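Local coordinates for uncharacterized protein (Starkeya novella, PDB 5I20) that exports a broad range of amino acids, among them threonine, methionine, lysine and glutamate, across the bacterial inner membrane, binding them in a large central cavity, at residues L16-V30 with E209-V221. Sequence-based numbering, arbitrary orientation.
Sequences LWSTLALATSSTGAV and EWLAVVALGIGPV. With OLC ((2R)-2,3-dihydroxypropyl (9Z)-octadec-9-enoate), chain G.
Pro220 packs against Leu16, Thr19 and Leu20. The site joins the two EamA-like halves of the DMT transporter fold, running from the periplasmic end into the membrane. Pro220, Leu216 and Glu209 bury the most surface on the helix 209-221 side. Helix 20-27 runs roughly antiparallel to helix 209-221, at 148°, and the axes approach to 8.6 Å. The ring nitrogen of Pro220 carries no hydrogen and cannot donate to the preceding turn, and the helix kinks here. The ring lies against the start of the type I turn from Trp17 to Leu20. Pro220 CG touches Leu16 O at 3.5 Å and also meets Thr19 OG1. The same Leu16 O accepts bonds from Thr19 N and Thr19 OG1. Pro220 CB meets Leu20 CD2.

With CG anti to the carbonyl carbon (chi1 -68°), Leu216 carries CD2 to Ala23 CB at 3.7 Å and against Leu20 CD2. The two leucine side chains cross at about a right angle. One turn earlier, Ala212 CB rests on Ser26 CB at 3.6 Å. The small side chains of Ala23, Ser26 and Ala212 line this part of the interface.

Glu209 extends its chain along the end of helix 20-27. Glu209 CG lies 3.3 Å from Ser26 O. The carboxylate sits beside Thr27 O without bonding to it, and OE1 is held instead by Val206 N.

At the other end lies Trp17, whose ring also meets Trp163 and Trp228. The lipid OLC lies over one face, with C9 3.4 Å above the plane of the Trp17 ring. Pro220 O lies at the edge, in the plane of the indole, and Trp17 NE1 donates to it at 3.2 Å, the N-H...O angle bent to 135°.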
loop_
_atom_site.group_PDB
_atom_site.type_symbol
_atom_site.label_atom_id
_atom_site.label_comp_id
_atom_site.label_asym_id
_atom_site.label_seq_id
_atom_site.Cartn_x
_atom_site.Cartn_y
_atom_site.Cartn_z
ATOM N N LEU A 16 3.269 -4.012 -7.786
ATOM C CA LEU A 16 4.298 -2.978 -7.710
ATOM C C LEU A 16 4.736 -2.721 -6.268
ATOM O O LEU A 16 5.909 -2.461 -6.012
ATOM C CB LEU A 16 3.804 -1.681 -8.362
ATOM C CG LEU A 16 3.736 -1.693 -9.895
ATOM C CD1 LEU A 16 2.981 -0.482 -10.416
ATOM C CD2 LEU A 16 5.135 -1.749 -10.502
ATOM N N TRP A 17 3.800 -2.807 -5.328
ATOM C CA TRP A 17 4.125 -2.615 -3.916
ATOM C C TRP A 17 4.910 -3.801 -3.358
ATOM O O TRP A 17 5.569 -3.686 -2.327
ATOM C CB TRP A 17 2.853 -2.383 -3.099
ATOM C CG TRP A 17 2.184 -1.081 -3.426
ATOM C CD1 TRP A 17 2.785 0.059 -3.874
ATOM C CD2 TRP A 17 0.781 -0.793 -3.352
ATOM N NE1 TRP A 17 1.848 1.044 -4.072
ATOM C CE2 TRP A 17 0.609 0.546 -3.762
ATOM C CE3 TRP A 17 -0.343 -1.535 -2.976
ATOM C CZ2 TRP A 17 -0.643 1.157 -3.809
ATOM C CZ3 TRP A 17 -1.585 -0.926 -3.020
ATOM C CH2 TRP A 17 -1.724 0.408 -3.434
ATOM N N SER A 18 4.846 -4.933 -4.050
ATOM C CA SER A 18 5.606 -6.115 -3.658
ATOM C C SER A 18 7.109 -5.924 -3.876
ATOM O O SER A 18 7.920 -6.628 -3.270
ATOM C CB SER A 18 5.124 -7.347 -4.434
ATOM O OG SER A 18 3.741 -7.581 -4.231
ATOM N N THR A 19 7.478 -4.978 -4.739
ATOM C CA THR A 19 8.888 -4.757 -5.071
ATOM C C THR A 19 9.586 -3.774 -4.126
ATOM O O THR A 19 10.777 -3.507 -4.279
ATOM C CB THR A 19 9.062 -4.230 -6.520
ATOM O OG1 THR A 19 8.596 -2.875 -6.605
ATOM C CG2 THR A 19 8.298 -5.096 -7.512
ATOM N N LEU A 20 8.846 -3.244 -3.155
ATOM C CA LEU A 20 9.369 -2.227 -2.241
ATOM C C LEU A 20 10.603 -2.671 -1.461
ATOM O O LEU A 20 11.590 -1.936 -1.377
ATOM C CB LEU A 20 8.283 -1.798 -1.253
ATOM C CG LEU A 20 7.224 -0.844 -1.801
ATOM C CD1 LEU A 20 6.183 -0.525 -0.740
ATOM C CD2 LEU A 20 7.883 0.424 -2.312
ATOM N N ALA A 21 10.542 -3.870 -0.888
ATOM C CA ALA A 21 11.631 -4.384 -0.061
ATOM C C ALA A 21 12.914 -4.576 -0.869
ATOM O O ALA A 21 14.011 -4.562 -0.316
ATOM C CB ALA A 21 11.223 -5.692 0.597
ATOM N N LEU A 22 12.767 -4.750 -2.176
ATOM C CA LEU A 22 13.907 -4.963 -3.058
ATOM C C LEU A 22 14.718 -3.681 -3.233
ATOM O O LEU A 22 15.943 -3.722 -3.338
ATOM C CB LEU A 22 13.435 -5.478 -4.419
ATOM C CG LEU A 22 14.137 -6.710 -4.994
ATOM C CD1 LEU A 22 13.572 -7.048 -6.367
ATOM C CD2 LEU A 22 15.643 -6.508 -5.069
ATOM N N ALA A 23 14.028 -2.544 -3.260
ATOM C CA ALA A 23 14.679 -1.257 -3.484
ATOM C C ALA A 23 14.966 -0.525 -2.175
ATOM O O ALA A 23 15.674 0.483 -2.162
ATOM C CB ALA A 23 13.822 -0.389 -4.396
ATOM N N THR A 24 14.411 -1.033 -1.079
ATOM C CA THR A 24 14.634 -0.456 0.242
ATOM C C THR A 24 16.106 -0.553 0.630
ATOM O O THR A 24 16.672 0.371 1.218
ATOM C CB THR A 24 13.762 -1.153 1.311
ATOM O OG1 THR A 24 12.400 -0.737 1.162
ATOM C CG2 THR A 24 14.234 -0.809 2.717
ATOM N N SER A 25 16.727 -1.674 0.279
ATOM C CA SER A 25 18.136 -1.895 0.575
ATOM C C SER A 25 19.033 -0.951 -0.223
ATOM O O SER A 25 20.117 -0.584 0.230
ATOM C CB SER A 25 18.516 -3.348 0.289
ATOM N N SER A 26 18.573 -0.559 -1.409
ATOM C CA SER A 26 19.354 0.306 -2.290
ATOM C C SER A 26 19.233 1.779 -1.910
ATOM O O SER A 26 19.977 2.619 -2.412
ATOM C CB SER A 26 18.923 0.113 -3.745
ATOM O OG SER A 26 19.078 -1.233 -4.157
ATOM N N THR A 27 18.285 2.088 -1.031
ATOM C CA THR A 27 18.070 3.461 -0.587
ATOM C C THR A 27 19.249 3.946 0.245
ATOM O O THR A 27 19.754 5.052 0.044
ATOM C CB THR A 27 16.763 3.587 0.227
ATOM O OG1 THR A 27 15.656 3.739 -0.670
ATOM C CG2 THR A 27 16.811 4.789 1.156
ATOM N N GLY A 28 19.690 3.105 1.173
ATOM C CA GLY A 28 20.804 3.441 2.035
ATOM C C GLY A 28 20.357 4.171 3.284
ATOM O O GLY A 28 19.430 3.741 3.971
ATOM N N ALA A 29 21.018 5.285 3.575
ATOM C CA ALA A 29 20.723 6.058 4.773
ATOM C C ALA A 29 19.829 7.251 4.458
ATOM O O ALA A 29 19.742 8.193 5.246
ATOM C CB ALA A 29 22.012 6.521 5.431
ATOM N N VAL A 30 19.171 7.210 3.304
ATOM C CA VAL A 30 18.260 8.281 2.915
ATOM C C VAL A 30 16.980 8.223 3.740
ATOM O O VAL A 30 16.243 7.238 3.685
ATOM C CB VAL A 30 17.898 8.213 1.421
ATOM C CG1 VAL A 30 16.876 9.289 1.079
ATOM C CG2 VAL A 30 19.148 8.352 0.562
ATOM N N GLU A 209 22.278 4.925 -5.829
ATOM C CA GLU A 209 21.090 5.040 -4.991
ATOM C C GLU A 209 19.990 5.799 -5.726
ATOM O O GLU A 209 18.806 5.604 -5.459
ATOM C CB GLU A 209 21.419 5.735 -3.669
ATOM C CG GLU A 209 22.329 4.935 -2.751
ATOM C CD GLU A 209 22.643 5.669 -1.463
ATOM O OE1 GLU A 209 22.343 6.879 -1.379
ATOM O OE2 GLU A 209 23.188 5.037 -0.533
ATOM N N TRP A 210 20.391 6.659 -6.657
ATOM C CA TRP A 210 19.438 7.454 -7.422
ATOM C C TRP A 210 18.558 6.598 -8.329
ATOM O O TRP A 210 17.398 6.929 -8.564
ATOM C CB TRP A 210 20.169 8.506 -8.257
ATOM C CG TRP A 210 20.331 9.815 -7.552
ATOM C CD1 TRP A 210 21.489 10.346 -7.063
ATOM C CD2 TRP A 210 19.297 10.759 -7.249
ATOM N NE1 TRP A 210 21.241 11.564 -6.478
ATOM C CE2 TRP A 210 19.904 11.840 -6.579
ATOM C CE3 TRP A 210 17.919 10.795 -7.481
ATOM C CZ2 TRP A 210 19.180 12.944 -6.138
ATOM C CZ3 TRP A 210 17.203 11.892 -7.042
ATOM C CH2 TRP A 210 17.833 12.951 -6.378
ATOM N N LEU A 211 19.110 5.500 -8.835
ATOM C CA LEU A 211 18.376 4.639 -9.755
ATOM C C LEU A 211 17.221 3.932 -9.050
ATOM O O LEU A 211 16.175 3.681 -9.648
ATOM C CB LEU A 211 19.317 3.618 -10.395
ATOM C CG LEU A 211 18.793 2.881 -11.629
ATOM C CD1 LEU A 211 18.046 3.836 -12.549
ATOM C CD2 LEU A 211 19.943 2.220 -12.373
ATOM N N ALA A 212 17.413 3.619 -7.774
ATOM C CA ALA A 212 16.361 3.009 -6.973
ATOM C C ALA A 212 15.265 4.027 -6.687
ATOM O O ALA A 212 14.078 3.700 -6.706
ATOM C CB ALA A 212 16.926 2.456 -5.677
ATOM N N VAL A 213 15.678 5.261 -6.418
ATOM C CA VAL A 213 14.745 6.354 -6.175
ATOM C C VAL A 213 13.804 6.533 -7.362
ATOM O O VAL A 213 12.590 6.637 -7.194
ATOM C CB VAL A 213 15.485 7.677 -5.902
ATOM C CG1 VAL A 213 14.501 8.830 -5.790
ATOM C CG2 VAL A 213 16.328 7.565 -4.642
ATOM N N VAL A 214 14.375 6.555 -8.563
ATOM C CA VAL A 214 13.588 6.728 -9.778
ATOM C C VAL A 214 12.643 5.546 -9.998
ATOM O O VAL A 214 11.496 5.728 -10.403
ATOM C CB VAL A 214 14.497 6.903 -11.011
ATOM C CG1 VAL A 214 13.667 7.077 -12.271
ATOM C CG2 VAL A 214 15.418 8.094 -10.816
ATOM N N ALA A 215 13.126 4.339 -9.718
ATOM C CA ALA A 215 12.317 3.133 -9.863
ATOM C C ALA A 215 11.105 3.173 -8.941
ATOM O O ALA A 215 9.988 2.856 -9.353
ATOM C CB ALA A 215 13.151 1.894 -9.582
ATOM N N LEU A 216 11.338 3.564 -7.692
ATOM C CA LEU A 216 10.265 3.714 -6.718
ATOM C C LEU A 216 9.263 4.767 -7.179
ATOM O O LEU A 216 8.054 4.587 -7.047
ATOM C CB LEU A 216 10.830 4.092 -5.348
ATOM C CG LEU A 216 11.669 3.054 -4.600
ATOM C CD1 LEU A 216 12.180 3.631 -3.287
ATOM C CD2 LEU A 216 10.862 1.791 -4.350
ATOM N N GLY A 217 9.778 5.863 -7.729
ATOM C CA GLY A 217 8.942 6.964 -8.172
ATOM C C GLY A 217 8.057 6.625 -9.356
ATOM O O GLY A 217 6.909 7.059 -9.423
ATOM N N ILE A 218 8.590 5.850 -10.295
ATOM C CA ILE A 218 7.842 5.479 -11.491
ATOM C C ILE A 218 6.884 4.314 -11.229
ATOM O O ILE A 218 5.735 4.338 -11.666
ATOM C CB ILE A 218 8.787 5.102 -12.649
ATOM C CG1 ILE A 218 9.722 6.269 -12.974
ATOM C CG2 ILE A 218 7.994 4.705 -13.884
ATOM C CD1 ILE A 218 10.654 5.997 -14.134
ATOM N N GLY A 219 7.357 3.305 -10.506
ATOM C CA GLY A 219 6.590 2.091 -10.291
ATOM C C GLY A 219 5.632 2.126 -9.114
ATOM O O GLY A 219 4.451 2.434 -9.280
ATOM N N PRO A 220 6.136 1.801 -7.913
ATOM C CA PRO A 220 5.345 1.734 -6.677
ATOM C C PRO A 220 4.656 3.048 -6.301
ATOM O O PRO A 220 3.928 3.088 -5.307
ATOM C CB PRO A 220 6.389 1.354 -5.621
ATOM C CG PRO A 220 7.450 0.645 -6.383
ATOM C CD PRO A 220 7.525 1.362 -7.698
ATOM N N VAL A 221 4.886 4.103 -7.078
ATOM C CA VAL A 221 4.221 5.381 -6.855
ATOM C C VAL A 221 3.582 5.903 -8.138
ATOM O O VAL A 221 2.370 6.121 -8.198
ATOM C CB VAL A 221 5.198 6.444 -6.310
ATOM C CG1 VAL A 221 4.518 7.800 -6.246
ATOM C CG2 VAL A 221 5.723 6.042 -4.939
HETATM C C10 OLC G . 0.050 0.454 0.985
HETATM C C9 OLC G . 0.650 0.890 -0.306
HETATM C C11 OLC G . 0.257 1.290 2.200
HETATM C C8 OLC G . 1.466 2.135 -0.368
HETATM C C16 OLC G . 3.631 -1.329 4.905
HETATM C C12 OLC G . 0.245 0.426 3.415
HETATM C C7 OLC G . 2.920 1.807 -0.380
HETATM C C15 OLC G . 3.135 0.032 5.268
HETATM C C13 OLC G . 1.065 1.064 4.484
HETATM C C6 OLC G . 3.717 3.064 -0.486
HETATM C C14 OLC G . 1.646 0.016 5.371
HETATM C C5 OLC G . 4.632 3.180 0.686
HETATM C C4 OLC G . 5.698 4.186 0.402
HETATM C C3 OLC G . 6.722 4.152 1.487
HETATM C C2 OLC G . 7.883 5.004 1.101
#